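Local coordinates for autophagy-related protein 9 (Schizosaccharomyces pombe, PDB 7D0I), which scrambles phospholipids between the two leaflets of autophagic vesicle membranes as a homotrimer with a central pore, supplying membrane for the growing autophagosome, at the interface of chains A and B. Numbering follows the deposited sequence. Chains: chain A/B, Autophagy-related protein 9.

Contact 1: the interface of chains A and B. Residues chain A 296, 299-300, 304; chain B 493, 565, 586, 588-589.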
ATOM      1  N   ASP A 296     -18.756  34.915   1.074  1.00 42.12           N
ATOM      2  CA  ASP A 296     -17.832  33.797   0.961  1.00 42.12           C
ATOM      3  C   ASP A 296     -16.376  34.240   0.953  1.00 42.12           C
ATOM      4  O   ASP A 296     -15.489  33.391   0.860  1.00 42.12           O
ATOM      5  CB  ASP A 296     -18.124  33.003  -0.315  1.00 42.12           C
ATOM      6  CG  ASP A 296     -18.077  31.499  -0.101  1.00 42.12           C
ATOM      7  OD1 ASP A 296     -17.431  31.042   0.864  1.00 42.12           O
ATOM      8  OD2 ASP A 296     -18.687  30.770  -0.908  1.00 42.12           O
ATOM      9  N   THR A 299     -13.706  33.036   3.778  1.00 36.17           N
ATOM     10  CA  THR A 299     -13.550  31.597   3.926  1.00 36.17           C
ATOM     11  C   THR A 299     -13.284  30.848   2.631  1.00 36.17           C
ATOM     12  O   THR A 299     -12.961  29.659   2.696  1.00 36.17           O
ATOM     13  CB  THR A 299     -14.789  30.989   4.599  1.00 36.17           C
ATOM     14  OG1 THR A 299     -15.974  31.565   4.037  1.00 36.17           O
ATOM     15  CG2 THR A 299     -14.766  31.247   6.096  1.00 36.17           C
ATOM     16  N   VAL A 300     -13.401  31.487   1.468  1.00 35.08           N
ATOM     17  CA  VAL A 300     -13.128  30.790   0.220  1.00 35.08           C
ATOM     18  C   VAL A 300     -11.633  30.525   0.108  1.00 35.08           C
ATOM     19  O   VAL A 300     -10.802  31.268   0.646  1.00 35.08           O
ATOM     20  CB  VAL A 300     -13.657  31.600  -0.978  1.00 35.08           C
ATOM     21  CG1 VAL A 300     -12.916  32.905  -1.110  1.00 35.08           C
ATOM     22  CG2 VAL A 300     -13.575  30.800  -2.258  1.00 35.08           C
ATOM     23  N   ARG A 304     -10.428  27.438  -5.132  1.00 41.70           N
ATOM     24  CA  ARG A 304     -11.753  27.749  -5.652  1.00 41.70           C
ATOM     25  C   ARG A 304     -11.713  28.977  -6.550  1.00 41.70           C
ATOM     26  O   ARG A 304     -12.373  29.009  -7.596  1.00 41.70           O
ATOM     27  CB  ARG A 304     -12.728  27.949  -4.494  1.00 41.70           C
ATOM     28  CG  ARG A 304     -14.124  28.384  -4.899  1.00 41.70           C
ATOM     29  CD  ARG A 304     -14.906  27.283  -5.603  1.00 41.70           C
ATOM     30  NE  ARG A 304     -15.091  26.095  -4.771  1.00 41.70           N
ATOM     31  CZ  ARG A 304     -14.594  24.896  -5.058  1.00 41.70           C
ATOM     32  NH1 ARG A 304     -13.887  24.715  -6.162  1.00 41.70           N
ATOM     33  NH2 ARG A 304     -14.814  23.874  -4.248  1.00 41.70           N
TER
ATOM     34  N   PHE B 493     -14.985  30.279  11.961  1.00 28.24           N
ATOM     35  CA  PHE B 493     -15.624  31.399  11.275  1.00 28.24           C
ATOM     36  C   PHE B 493     -15.553  32.644  12.147  1.00 28.24           C
ATOM     37  O   PHE B 493     -16.568  33.097  12.686  1.00 28.24           O
ATOM     38  CB  PHE B 493     -17.072  31.068  10.921  1.00 28.24           C
ATOM     39  CG  PHE B 493     -17.202  29.969   9.925  1.00 28.24           C
ATOM     40  CD1 PHE B 493     -17.438  30.252   8.602  1.00 28.24           C
ATOM     41  CD2 PHE B 493     -17.073  28.655  10.303  1.00 28.24           C
ATOM     42  CE1 PHE B 493     -17.549  29.248   7.687  1.00 28.24           C
ATOM     43  CE2 PHE B 493     -17.184  27.652   9.387  1.00 28.24           C
ATOM     44  CZ  PHE B 493     -17.423  27.950   8.079  1.00 28.24           C
ATOM     45  N   PRO B 565     -12.095  26.086   7.490  1.00 30.39           N
ATOM     46  CA  PRO B 565     -13.424  25.512   7.720  1.00 30.39           C
ATOM     47  C   PRO B 565     -13.712  24.258   6.916  1.00 30.39           C
ATOM     48  O   PRO B 565     -14.447  23.394   7.401  1.00 30.39           O
ATOM     49  CB  PRO B 565     -14.367  26.658   7.336  1.00 30.39           C
ATOM     50  CG  PRO B 565     -13.564  27.550   6.491  1.00 30.39           C
ATOM     51  CD  PRO B 565     -12.173  27.468   7.000  1.00 30.39           C
ATOM     52  N   ASN B 586     -19.932  24.226  -1.841  1.00 34.72           N
ATOM     53  CA  ASN B 586     -19.250  25.183  -0.975  1.00 34.72           C
ATOM     54  C   ASN B 586     -19.234  24.669   0.460  1.00 34.72           C
ATOM     55  O   ASN B 586     -20.083  25.045   1.267  1.00 34.72           O
ATOM     56  CB  ASN B 586     -19.928  26.529  -1.066  1.00 34.72           C
ATOM     57  CG  ASN B 586     -21.424  26.410  -1.173  1.00 34.72           C
ATOM     58  OD1 ASN B 586     -21.936  25.458  -1.751  1.00 34.72           O
ATOM     59  ND2 ASN B 586     -22.138  27.378  -0.616  1.00 34.72           N
ATOM     60  N   HIS B 588     -16.710  25.401   2.365  1.00 35.44           N
ATOM     61  CA  HIS B 588     -16.122  26.545   3.042  1.00 35.44           C
ATOM     62  C   HIS B 588     -17.155  27.592   3.411  1.00 35.44           C
ATOM     63  O   HIS B 588     -16.805  28.589   4.048  1.00 35.44           O
ATOM     64  CB  HIS B 588     -15.077  27.184   2.135  1.00 35.44           C
ATOM     65  CG  HIS B 588     -15.602  27.503   0.772  1.00 35.44           C
ATOM     66  ND1 HIS B 588     -16.565  28.462   0.551  1.00 35.44           N
ATOM     67  CD2 HIS B 588     -15.324  26.966  -0.438  1.00 35.44           C
ATOM     68  CE1 HIS B 588     -16.849  28.510  -0.736  1.00 35.44           C
ATOM     69  NE2 HIS B 588     -16.109  27.612  -1.360  1.00 35.44           N
ATOM     70  N   SER B 589     -18.406  27.393   3.022  1.00 32.86           N
ATOM     71  CA  SER B 589     -19.371  28.472   3.006  1.00 32.86           C
ATOM     72  C   SER B 589     -19.803  28.836   4.418  1.00 32.86           C
ATOM     73  O   SER B 589     -19.513  28.144   5.393  1.00 32.86           O
ATOM     74  CB  SER B 589     -20.583  28.085   2.167  1.00 32.86           C
ATOM     75  OG  SER B 589     -21.387  29.213   1.886  1.00 32.86           O
TER
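The ring of B:His588 leaves its backbone in the crowded position, CG between the backbone N and the carbonyl carbon (chi1 53°), which tips it toward a loop of chain A. A:Thr299 takes the equivalent position with OG1, so its hydroxyl turns to the B:His588 backbone while methyl CG2 lies beside its own backbone N. The imidazole ND1 of B:His588 donates to OD1 of the A:Asp296 carboxylate at 2.7 Å, through the syn lone pair. This bond is bent, 120° at the hydrogen, and the acceptor sits somewhat out of the ring plane. OD2 of A:Asp296 lies at the ring edge, the carboxylate and ring planes turned 51° apart. NE of A:Arg304 stands in plane at the NE2 edge, 3.9 Å from B:His588 NE2; the carboxylate would probably favour a proton on ND1, while the nearby arginine may oppose a full positive charge. One ring face receives CA of A:Val300, and the opposite face CA of B:Asn586. A:Thr299 OG1 adds a weak hydrogen bond to the carbonyl O of B:His588 (3.1 Å), and its CG2 rests against B:Phe493 CE1 at 3.8 Å and against CG of B:Pro565. An alanine in place of B:His588 would remove the donor to A:Asp296 and would probably loosen this loop pairing. The chain A loop precedes helix 302-312; B:His588 lies in the loop before helix 591-599, and B:Pro565 begins helix 565-576, all probably on the cytosolic side.

Contact 2: the interface of chains A and B. Residues chain A 438-439, 442-443, 447; chain B 510-511, 513-514, 517-518.
Helix 427-447 of chain A runs against helix 496-520 of chain B, and the two meet through side chains without polar bonding between them. The main contact sets one side of a phenyl ring against a small residue. A:Phe442 has CG anti to the backbone N (chi1 177°), and its ring atom CD2 comes to 3.5 Å from the methyl CB of B:Ala514; the neighbouring CE2 lies near the alanine backbone. The short side chain of B:Ala514 probably lets the phenyl pack against the partner helix. Further along the helix, at its C-terminal end, A:Lys447 and B:Val517 meet end to end. The lysine chain bends at chi2 (78°), bringing its CE to 3.8 Å from CG1 of B:Val517, with the amine nitrogen NZ beside the same methyl. At the other end, the ring of A:Phe439 touches CB of B:Ser511 through CG and CD2, at 4.1 Å from CD2. A:Phe438 meets B:Ile518 more loosely, its CZ 4.2 Å from the isoleucine's terminal CD1, the two side chains crossing obliquely. A:Asn443 OD1 similarly faces methyl CG2 of B:Thr513. The chain A helix corresponds largely to an intramembrane segment, whereas the chain B helix is a transmembrane one, so this patch joins neighbouring protomers of the trimer within the membrane.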
ATOM      1  N   PHE A 438       6.858  50.077  21.896  1.00 54.64           N
ATOM      2  CA  PHE A 438       6.768  50.311  23.329  1.00 54.64           C
ATOM      3  C   PHE A 438       5.317  50.361  23.780  1.00 54.64           C
ATOM      4  O   PHE A 438       4.909  49.612  24.675  1.00 54.64           O
ATOM      5  CB  PHE A 438       7.496  51.604  23.693  1.00 54.64           C
ATOM      6  CG  PHE A 438       7.172  52.117  25.061  1.00 54.64           C
ATOM      7  CD1 PHE A 438       7.500  51.388  26.187  1.00 54.64           C
ATOM      8  CD2 PHE A 438       6.554  53.342  25.223  1.00 54.64           C
ATOM      9  CE1 PHE A 438       7.204  51.862  27.446  1.00 54.64           C
ATOM     10  CE2 PHE A 438       6.258  53.821  26.480  1.00 54.64           C
ATOM     11  CZ  PHE A 438       6.584  53.080  27.591  1.00 54.64           C
ATOM     12  N   PHE A 439       4.513  51.218  23.148  1.00 55.35           N
ATOM     13  CA  PHE A 439       3.110  51.327  23.534  1.00 55.35           C
ATOM     14  C   PHE A 439       2.398  49.988  23.438  1.00 55.35           C
ATOM     15  O   PHE A 439       1.571  49.657  24.295  1.00 55.35           O
ATOM     16  CB  PHE A 439       2.395  52.360  22.669  1.00 55.35           C
ATOM     17  CG  PHE A 439       2.624  53.774  23.099  1.00 55.35           C
ATOM     18  CD1 PHE A 439       3.443  54.062  24.171  1.00 55.35           C
ATOM     19  CD2 PHE A 439       2.007  54.818  22.435  1.00 55.35           C
ATOM     20  CE1 PHE A 439       3.655  55.360  24.567  1.00 55.35           C
ATOM     21  CE2 PHE A 439       2.216  56.115  22.826  1.00 55.35           C
ATOM     22  CZ  PHE A 439       3.039  56.388  23.894  1.00 55.35           C
ATOM     23  N   PHE A 442       4.616  47.090  26.107  1.00 67.87           N
ATOM     24  CA  PHE A 442       5.057  47.326  27.478  1.00 67.87           C
ATOM     25  C   PHE A 442       4.153  46.618  28.478  1.00 67.87           C
ATOM     26  O   PHE A 442       4.635  45.997  29.434  1.00 67.87           O
ATOM     27  CB  PHE A 442       5.100  48.823  27.768  1.00 67.87           C
ATOM     28  CG  PHE A 442       5.478  49.153  29.177  1.00 67.87           C
ATOM     29  CD1 PHE A 442       6.803  49.148  29.569  1.00 67.87           C
ATOM     30  CD2 PHE A 442       4.509  49.464  30.111  1.00 67.87           C
ATOM     31  CE1 PHE A 442       7.156  49.450  30.865  1.00 67.87           C
ATOM     32  CE2 PHE A 442       4.858  49.767  31.409  1.00 67.87           C
ATOM     33  CZ  PHE A 442       6.183  49.761  31.786  1.00 67.87           C
ATOM     34  N   ASN A 443       2.841  46.701  28.266  1.00 73.40           N
ATOM     35  CA  ASN A 443       1.895  46.058  29.170  1.00 73.40           C
ATOM     36  C   ASN A 443       2.178  44.565  29.290  1.00 73.40           C
ATOM     37  O   ASN A 443       2.314  44.032  30.396  1.00 73.40           O
ATOM     38  CB  ASN A 443       0.470  46.303  28.675  1.00 73.40           C
ATOM     39  CG  ASN A 443      -0.570  45.911  29.694  1.00 73.40           C
ATOM     40  OD1 ASN A 443      -0.318  45.939  30.897  1.00 73.40           O
ATOM     41  ND2 ASN A 443      -1.753  45.543  29.218  1.00 73.40           N
ATOM     42  N   LYS A 447       3.857  42.925  32.609  1.00 77.81           N
ATOM     43  CA  LYS A 447       2.812  42.343  33.443  1.00 77.81           C
ATOM     44  C   LYS A 447       2.453  40.927  33.015  1.00 77.81           C
ATOM     45  O   LYS A 447       1.442  40.387  33.476  1.00 77.81           O
ATOM     46  CB  LYS A 447       1.558  43.227  33.434  1.00 77.81           C
ATOM     47  CG  LYS A 447       1.657  44.469  34.312  1.00 77.81           C
ATOM     48  CD  LYS A 447       2.477  45.567  33.659  1.00 77.81           C
ATOM     49  CE  LYS A 447       3.099  46.474  34.698  1.00 77.81           C
ATOM     50  NZ  LYS A 447       4.105  47.379  34.090  1.00 77.81           N
TER
ATOM     51  N   GLY B 510      -3.899  49.624  26.180  1.00 55.25           N
ATOM     52  CA  GLY B 510      -2.556  49.268  26.595  1.00 55.25           C
ATOM     53  C   GLY B 510      -1.627  50.463  26.628  1.00 55.25           C
ATOM     54  O   GLY B 510      -0.765  50.561  27.500  1.00 55.25           O
ATOM     55  N   SER B 511      -1.791  51.389  25.685  1.00 57.95           N
ATOM     56  CA  SER B 511      -1.012  52.621  25.736  1.00 57.95           C
ATOM     57  C   SER B 511      -1.345  53.424  26.988  1.00 57.95           C
ATOM     58  O   SER B 511      -0.445  53.900  27.701  1.00 57.95           O
ATOM     59  CB  SER B 511      -1.268  53.448  24.480  1.00 57.95           C
ATOM     60  OG  SER B 511      -2.655  53.655  24.295  1.00 57.95           O
ATOM     61  N   THR B 513      -2.573  52.290  29.807  1.00 62.62           N
ATOM     62  CA  THR B 513      -2.083  51.570  30.976  1.00 62.62           C
ATOM     63  C   THR B 513      -0.572  51.679  31.103  1.00 62.62           C
ATOM     64  O   THR B 513      -0.042  51.781  32.213  1.00 62.62           O
ATOM     65  CB  THR B 513      -2.518  50.107  30.900  1.00 62.62           C
ATOM     66  OG1 THR B 513      -3.939  50.023  31.050  1.00 62.62           O
ATOM     67  CG2 THR B 513      -1.850  49.284  31.985  1.00 62.62           C
ATOM     68  N   ALA B 514       0.140  51.660  29.978  1.00 68.07           N
ATOM     69  CA  ALA B 514       1.588  51.827  30.021  1.00 68.07           C
ATOM     70  C   ALA B 514       1.955  53.182  30.600  1.00 68.07           C
ATOM     71  O   ALA B 514       2.829  53.285  31.469  1.00 68.07           O
ATOM     72  CB  ALA B 514       2.175  51.659  28.621  1.00 68.07           C
ATOM     73  N   VAL B 517       1.140  53.153  34.445  1.00 78.48           N
ATOM     74  CA  VAL B 517       2.067  52.383  35.263  1.00 78.48           C
ATOM     75  C   VAL B 517       3.431  53.057  35.304  1.00 78.48           C
ATOM     76  O   VAL B 517       4.101  53.066  36.341  1.00 78.48           O
ATOM     77  CB  VAL B 517       2.162  50.936  34.754  1.00 78.48           C
ATOM     78  CG1 VAL B 517       3.237  50.184  35.508  1.00 78.48           C
ATOM     79  CG2 VAL B 517       0.832  50.236  34.916  1.00 78.48           C
ATOM     80  N   ILE B 518       3.864  53.647  34.186  1.00 81.83           N
ATOM     81  CA  ILE B 518       5.154  54.328  34.184  1.00 81.83           C
ATOM     82  C   ILE B 518       5.109  55.663  34.906  1.00 81.83           C
ATOM     83  O   ILE B 518       6.168  56.221  35.222  1.00 81.83           O
ATOM     84  CB  ILE B 518       5.663  54.514  32.742  1.00 81.83           C
ATOM     85  CG1 ILE B 518       7.191  54.537  32.717  1.00 81.83           C
ATOM     86  CG2 ILE B 518       5.108  55.788  32.134  1.00 81.83           C
ATOM     87  CD1 ILE B 518       7.778  54.548  31.326  1.00 81.83           C
TER

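Contact 3: the interface of chains A and B. Residues chain A 211-212, 215-216, 436, 439-440; chain B 504, 507-508, 511-512.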
ATOM      1  N   LEU A 211      -5.640  54.804  11.713  1.00 46.40           N
ATOM      2  CA  LEU A 211      -6.084  55.211  13.043  1.00 46.40           C
ATOM      3  C   LEU A 211      -5.030  54.907  14.096  1.00 46.40           C
ATOM      4  O   LEU A 211      -4.808  55.712  15.002  1.00 46.40           O
ATOM      5  CB  LEU A 211      -7.403  54.527  13.395  1.00 46.40           C
ATOM      6  CG  LEU A 211      -8.659  55.120  12.763  1.00 46.40           C
ATOM      7  CD1 LEU A 211      -9.887  54.364  13.216  1.00 46.40           C
ATOM      8  CD2 LEU A 211      -8.777  56.588  13.111  1.00 46.40           C
ATOM      9  N   THR A 212      -4.369  53.755  13.996  1.00 49.26           N
ATOM     10  CA  THR A 212      -3.307  53.426  14.940  1.00 49.26           C
ATOM     11  C   THR A 212      -2.138  54.389  14.802  1.00 49.26           C
ATOM     12  O   THR A 212      -1.594  54.866  15.807  1.00 49.26           O
ATOM     13  CB  THR A 212      -2.843  51.991  14.716  1.00 49.26           C
ATOM     14  OG1 THR A 212      -3.918  51.091  15.001  1.00 49.26           O
ATOM     15  CG2 THR A 212      -1.672  51.673  15.617  1.00 49.26           C
ATOM     16  N   PHE A 215      -3.229  57.725  16.260  1.00 53.55           N
ATOM     17  CA  PHE A 215      -3.301  57.688  17.713  1.00 53.55           C
ATOM     18  C   PHE A 215      -1.917  57.748  18.330  1.00 53.55           C
ATOM     19  O   PHE A 215      -1.711  58.449  19.321  1.00 53.55           O
ATOM     20  CB  PHE A 215      -4.023  56.441  18.202  1.00 53.55           C
ATOM     21  CG  PHE A 215      -3.929  56.248  19.683  1.00 53.55           C
ATOM     22  CD1 PHE A 215      -2.976  55.411  20.230  1.00 53.55           C
ATOM     23  CD2 PHE A 215      -4.774  56.932  20.534  1.00 53.55           C
ATOM     24  CE1 PHE A 215      -2.881  55.246  21.593  1.00 53.55           C
ATOM     25  CE2 PHE A 215      -4.684  56.767  21.897  1.00 53.55           C
ATOM     26  CZ  PHE A 215      -3.736  55.923  22.425  1.00 53.55           C
ATOM     27  N   VAL A 216      -0.966  56.994  17.778  1.00 55.99           N
ATOM     28  CA  VAL A 216       0.398  57.059  18.293  1.00 55.99           C
ATOM     29  C   VAL A 216       0.921  58.484  18.206  1.00 55.99           C
ATOM     30  O   VAL A 216       1.478  59.021  19.173  1.00 55.99           O
ATOM     31  CB  VAL A 216       1.307  56.076  17.535  1.00 55.99           C
ATOM     32  CG1 VAL A 216       2.750  56.326  17.891  1.00 55.99           C
ATOM     33  CG2 VAL A 216       0.924  54.657  17.872  1.00 55.99           C
ATOM     34  N   HIS A 436       5.799  52.929  18.804  1.00 49.39           N
ATOM     35  CA  HIS A 436       4.669  52.033  18.592  1.00 49.39           C
ATOM     36  C   HIS A 436       4.870  50.718  19.319  1.00 49.39           C
ATOM     37  O   HIS A 436       3.956  50.216  19.981  1.00 49.39           O
ATOM     38  CB  HIS A 436       4.474  51.790  17.098  1.00 49.39           C
ATOM     39  CG  HIS A 436       3.420  50.780  16.776  1.00 49.39           C
ATOM     40  ND1 HIS A 436       3.626  49.424  16.907  1.00 49.39           N
ATOM     41  CD2 HIS A 436       2.147  50.924  16.344  1.00 49.39           C
ATOM     42  CE1 HIS A 436       2.529  48.778  16.561  1.00 49.39           C
ATOM     43  NE2 HIS A 436       1.615  49.665  16.214  1.00 49.39           N
ATOM     44  N   PHE A 439       4.513  51.218  23.148  1.00 55.35           N
ATOM     45  CA  PHE A 439       3.110  51.327  23.534  1.00 55.35           C
ATOM     46  C   PHE A 439       2.398  49.988  23.438  1.00 55.35           C
ATOM     47  O   PHE A 439       1.571  49.657  24.295  1.00 55.35           O
ATOM     48  CB  PHE A 439       2.395  52.360  22.669  1.00 55.35           C
ATOM     49  CG  PHE A 439       2.624  53.774  23.099  1.00 55.35           C
ATOM     50  CD1 PHE A 439       3.443  54.062  24.171  1.00 55.35           C
ATOM     51  CD2 PHE A 439       2.007  54.818  22.435  1.00 55.35           C
ATOM     52  CE1 PHE A 439       3.655  55.360  24.567  1.00 55.35           C
ATOM     53  CE2 PHE A 439       2.216  56.115  22.826  1.00 55.35           C
ATOM     54  CZ  PHE A 439       3.039  56.388  23.894  1.00 55.35           C
ATOM     55  N   ARG A 440       2.706  49.195  22.414  1.00 56.39           N
ATOM     56  CA  ARG A 440       1.949  47.964  22.228  1.00 56.39           C
ATOM     57  C   ARG A 440       2.380  46.870  23.193  1.00 56.39           C
ATOM     58  O   ARG A 440       1.538  46.104  23.671  1.00 56.39           O
ATOM     59  CB  ARG A 440       2.078  47.464  20.791  1.00 56.39           C
ATOM     60  CG  ARG A 440       1.094  46.352  20.489  1.00 56.39           C
ATOM     61  CD  ARG A 440       1.389  45.642  19.190  1.00 56.39           C
ATOM     62  NE  ARG A 440       0.342  44.676  18.871  1.00 56.39           N
ATOM     63  CZ  ARG A 440       0.383  43.843  17.837  1.00 56.39           C
ATOM     64  NH1 ARG A 440       1.424  43.848  17.020  1.00 56.39           N
ATOM     65  NH2 ARG A 440      -0.619  43.003  17.623  1.00 56.39           N
TER
ATOM     66  N   TYR B 504      -7.487  47.055  17.966  1.00 48.11           N
ATOM     67  CA  TYR B 504      -7.259  48.492  18.092  1.00 48.11           C
ATOM     68  C   TYR B 504      -7.593  48.988  19.495  1.00 48.11           C
ATOM     69  O   TYR B 504      -6.843  49.776  20.085  1.00 48.11           O
ATOM     70  CB  TYR B 504      -8.091  49.235  17.054  1.00 48.11           C
ATOM     71  CG  TYR B 504      -7.994  50.728  17.156  1.00 48.11           C
ATOM     72  CD1 TYR B 504      -6.768  51.356  17.252  1.00 48.11           C
ATOM     73  CD2 TYR B 504      -9.130  51.515  17.138  1.00 48.11           C
ATOM     74  CE1 TYR B 504      -6.674  52.724  17.338  1.00 48.11           C
ATOM     75  CE2 TYR B 504      -9.046  52.882  17.223  1.00 48.11           C
ATOM     76  CZ  TYR B 504      -7.815  53.480  17.322  1.00 48.11           C
ATOM     77  OH  TYR B 504      -7.720  54.846  17.408  1.00 48.11           O
ATOM     78  N   PHE B 507      -5.045  48.005  21.900  1.00 47.68           N
ATOM     79  CA  PHE B 507      -3.848  48.826  21.743  1.00 47.68           C
ATOM     80  C   PHE B 507      -3.998  50.161  22.460  1.00 47.68           C
ATOM     81  O   PHE B 507      -3.082  50.612  23.158  1.00 47.68           O
ATOM     82  CB  PHE B 507      -3.554  49.043  20.260  1.00 47.68           C
ATOM     83  CG  PHE B 507      -2.479  50.051  20.004  1.00 47.68           C
ATOM     84  CD1 PHE B 507      -1.167  49.778  20.334  1.00 47.68           C
ATOM     85  CD2 PHE B 507      -2.779  51.266  19.430  1.00 47.68           C
ATOM     86  CE1 PHE B 507      -0.178  50.699  20.102  1.00 47.68           C
ATOM     87  CE2 PHE B 507      -1.791  52.192  19.196  1.00 47.68           C
ATOM     88  CZ  PHE B 507      -0.491  51.907  19.533  1.00 47.68           C
ATOM     89  N   ILE B 508      -5.152  50.810  22.292  1.00 50.87           N
ATOM     90  CA  ILE B 508      -5.392  52.090  22.960  1.00 50.87           C
ATOM     91  C   ILE B 508      -5.292  51.928  24.470  1.00 50.87           C
ATOM     92  O   ILE B 508      -4.571  52.671  25.155  1.00 50.87           O
ATOM     93  CB  ILE B 508      -6.762  52.659  22.560  1.00 50.87           C
ATOM     94  CG1 ILE B 508      -6.748  53.147  21.116  1.00 50.87           C
ATOM     95  CG2 ILE B 508      -7.151  53.783  23.488  1.00 50.87           C
ATOM     96  CD1 ILE B 508      -8.039  53.798  20.705  1.00 50.87           C
ATOM     97  N   SER B 511      -1.791  51.389  25.685  1.00 57.95           N
ATOM     98  CA  SER B 511      -1.012  52.621  25.736  1.00 57.95           C
ATOM     99  C   SER B 511      -1.345  53.424  26.988  1.00 57.95           C
ATOM    100  O   SER B 511      -0.445  53.900  27.701  1.00 57.95           O
ATOM    101  CB  SER B 511      -1.268  53.448  24.480  1.00 57.95           C
ATOM    102  OG  SER B 511      -2.655  53.655  24.295  1.00 57.95           O
ATOM    103  N   PHE B 512      -2.640  53.583  27.270  1.00 58.20           N
ATOM    104  CA  PHE B 512      -3.052  54.280  28.489  1.00 58.20           C
ATOM    105  C   PHE B 512      -2.461  53.616  29.725  1.00 58.20           C
ATOM    106  O   PHE B 512      -1.912  54.288  30.604  1.00 58.20           O
ATOM    107  CB  PHE B 512      -4.575  54.321  28.592  1.00 58.20           C
ATOM    108  CG  PHE B 512      -5.225  55.280  27.646  1.00 58.20           C
ATOM    109  CD1 PHE B 512      -4.532  56.365  27.153  1.00 58.20           C
ATOM    110  CD2 PHE B 512      -6.536  55.096  27.251  1.00 58.20           C
ATOM    111  CE1 PHE B 512      -5.136  57.245  26.283  1.00 58.20           C
ATOM    112  CE2 PHE B 512      -7.142  55.972  26.382  1.00 58.20           C
ATOM    113  CZ  PHE B 512      -6.443  57.047  25.898  1.00 58.20           C
TER
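B:Phe507 of the Atg9-family transmembrane helix 496-520 inserts its ring between two chain A helices, 198-223 and 427-447. Its CG is anti to the backbone N (chi1 171°), which sends the phenyl outward from chain B. Methyl CG2 of A:Val216 meets this ring at the edge, in its plane, 3.5 Å from CZ of B:Phe507, the two side chains crossing at about a right angle. Methyl CG2 of A:Thr212 lies 3.6 Å from CE2 of B:Phe507, while A:Phe215 crosses obliquely and brings its own CD1 to 3.6 Å from the same CE2. CE1 and CD1 turn to the other helix: CB of A:Arg440 lies 4.0 Å from B:Phe507 CE1, and CB of A:Phe439 packs near the same atom. The arginine runs straight out to NE, and it is CB and CG that touch CD1 and CE1, the guanidinium being carried away along the straight chain and turned 79° from the ring. CE1 of B:Phe507 also stands over the rim of one face of the A:His436 imidazole. A:Phe215, likewise with CG anti to the backbone N (chi1 171°), points back into chain B. Over the centre of one of its faces lies CG1 of B:Ile508, and CB of B:Ser511 meets its edge in plane, 3.8 Å from CE1 of A:Phe215. B:Tyr504 and A:Thr212 pass antiparallel, CD1 of the tyrosine 3.6 Å from the threonine OG1, and the phenol end reaches CB of A:Leu211.

Contacts 2 and 3 are adjoining stretches of one membrane interface, their C-alpha centres about 10 Å apart. They share A:Phe439 and B:Ser511, and in both helix 496-520 of chain B meets helix 427-447 of chain A; contact 3 adds helix 198-223. The C-alpha centre of contact 1 lies about 38 Å from that of contact 2 and about 33 Å from that of contact 3; it shares no residue with them and joins mainly loops, probably on the cytosolic side. The same protomers are therefore held at two separated levels, apolar in the membrane and partly polar at the probably cytosolic one, likely supporting the trimer around its lipid-scrambling pore.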